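PDB 2P9B: possible prolidase from Bifidobacterium longum NCC2705, which probably hydrolyses carbon-nitrogen bonds other than peptide bonds, as a member of the amidohydrolase family, although its substrate is uncertain. Local coordinates for residues Pro13-His18 against Asn33-Val38. Numbering follows the deposited sequence.
Sequences PFALAH and NMTIVV
Strands 14-17 and 34-38 are the two central strands, antiparallel to each other, of a small mixed sheet in the N-terminal part of the chain, flanked by strands 44-49 and 60-63. Phe-14 and Val-38 form one hydrogen-bonded pair, with Val-38 N reaching Phe-14 O at 2.8 Å; Leu-16 and Ile-36 form the next, bonded through both N-H groups. Between them, Ala-15 and Val-37 make a non-hydrogen-bonded pair, and Ala-15 CA sends a CA-H...O contact to Ile-36 O.

With CG between the backbone N and the carbonyl carbon (chi1 65°), the Phe-14 side chain runs beside that of Val-38 and points the same way. Val-38 CB thus stands over one face in a CH-pi contact, 3.8 Å from the Phe-14 ring centroid, while Val-38 CG2 comes to 3.4 Å from Phe-14 CZ. Leu-16 and Ile-36 share this side of the sheet, Ile-36 packing on Ile-21. The other side has the small Ala-15 CB against Val-37 CG2.

Thr-35 OG1 lies 3.2 Å from Ala-17 CB; the Thr-35 hydroxyl is hydrogen-bonded to Ser-50 OG, which also bonds His-18 N. At this end His-18 ND1 donates to Asn-33 OD1 (3.0 Å, 163°), with imidazole and amide only 11° from coplanar. The chain turns a corner at His-18 on leaving strand 14-17 for 19-22, and at Asn-33 on passing from 30-32 into 34-38; Asn-33 and Met-34 face Ala-19 in a G1 beta bulge. Two small sheets joined in this way are consistent with the beta-sandwich domain that accompanies the TIM barrel in many amidohydrolases.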
# COMPACT_ATOMS: atom_id res chain seq x y z
N PRO A 13 20.04 -20.05 -2.35
CA PRO A 13 19.34 -20.52 -1.15
C PRO A 13 20.07 -20.16 0.13
O PRO A 13 21.30 -20.13 0.17
CB PRO A 13 19.25 -22.03 -1.37
CG PRO A 13 20.47 -22.32 -2.19
CD PRO A 13 20.48 -21.18 -3.18
N PHE A 14 19.32 -19.87 1.19
CA PHE A 14 19.92 -19.50 2.46
C PHE A 14 19.00 -19.80 3.64
O PHE A 14 17.84 -20.20 3.46
CB PHE A 14 20.25 -18.01 2.46
CG PHE A 14 19.03 -17.11 2.37
CD1 PHE A 14 18.37 -16.71 3.53
CD2 PHE A 14 18.54 -16.70 1.14
CE1 PHE A 14 17.24 -15.89 3.46
CE2 PHE A 14 17.42 -15.88 1.05
CZ PHE A 14 16.76 -15.48 2.21
N ALA A 15 19.52 -19.62 4.84
CA ALA A 15 18.74 -19.84 6.05
C ALA A 15 19.04 -18.73 7.03
O ALA A 15 20.21 -18.44 7.32
CB ALA A 15 19.08 -21.19 6.66
N LEU A 16 18.00 -18.08 7.53
CA LEU A 16 18.14 -17.01 8.51
C LEU A 16 17.81 -17.65 9.84
O LEU A 16 16.66 -18.02 10.07
CB LEU A 16 17.16 -15.87 8.21
CG LEU A 16 17.08 -14.75 9.25
CD1 LEU A 16 18.40 -14.00 9.31
CD2 LEU A 16 15.94 -13.80 8.88
N ALA A 17 18.80 -17.78 10.72
CA ALA A 17 18.58 -18.43 12.00
C ALA A 17 18.63 -17.57 13.25
O ALA A 17 19.13 -16.44 13.24
CB ALA A 17 19.57 -19.59 12.15
N HIS A 18 18.08 -18.12 14.34
CA HIS A 18 18.06 -17.47 15.65
C HIS A 18 17.29 -16.16 15.72
O HIS A 18 17.57 -15.31 16.56
CB HIS A 18 19.49 -17.27 16.14
CG HIS A 18 20.32 -18.51 16.10
ND1 HIS A 18 19.97 -19.66 16.77
CD2 HIS A 18 21.47 -18.79 15.45
CE1 HIS A 18 20.86 -20.60 16.54
NE2 HIS A 18 21.79 -20.10 15.74
N ASN A 33 13.62 -17.69 18.69
CA ASN A 33 14.69 -18.56 18.19
C ASN A 33 14.23 -19.47 17.05
O ASN A 33 14.19 -20.69 17.17
CB ASN A 33 15.26 -19.39 19.34
CG ASN A 33 16.59 -20.04 18.99
OD1 ASN A 33 17.39 -19.47 18.24
ND2 ASN A 33 16.84 -21.21 19.55
N MSE A 34 13.90 -18.82 15.94
CA MSE A 34 13.41 -19.47 14.73
C MSE A 34 14.38 -19.37 13.57
O MSE A 34 15.21 -18.47 13.50
CB MSE A 34 12.09 -18.83 14.30
CG MSE A 34 10.97 -18.87 15.34
SE MSE A 34 10.44 -20.63 15.82
CE MSE A 34 9.49 -21.03 14.25
N THR A 35 14.26 -20.31 12.63
CA THR A 35 15.08 -20.30 11.43
C THR A 35 14.12 -20.29 10.25
O THR A 35 13.12 -21.01 10.24
CB THR A 35 15.98 -21.54 11.33
OG1 THR A 35 16.99 -21.48 12.34
CG2 THR A 35 16.64 -21.62 9.95
N ILE A 36 14.41 -19.46 9.26
CA ILE A 36 13.59 -19.40 8.06
C ILE A 36 14.51 -19.85 6.93
O ILE A 36 15.55 -19.24 6.69
CB ILE A 36 13.09 -17.97 7.76
CG1 ILE A 36 12.19 -17.49 8.90
CG2 ILE A 36 12.32 -17.97 6.45
CD1 ILE A 36 11.65 -16.08 8.71
N VAL A 37 14.13 -20.92 6.26
CA VAL A 37 14.93 -21.46 5.17
C VAL A 37 14.31 -21.08 3.83
O VAL A 37 13.13 -21.34 3.59
CB VAL A 37 15.03 -22.99 5.27
CG1 VAL A 37 15.92 -23.52 4.15
CG2 VAL A 37 15.59 -23.38 6.64
N VAL A 38 15.12 -20.48 2.97
CA VAL A 38 14.65 -20.05 1.65
C VAL A 38 15.31 -20.85 0.53
O VAL A 38 16.53 -20.99 0.49
CB VAL A 38 14.93 -18.55 1.44
CG1 VAL A 38 14.45 -18.11 0.06
CG2 VAL A 38 14.24 -17.73 2.53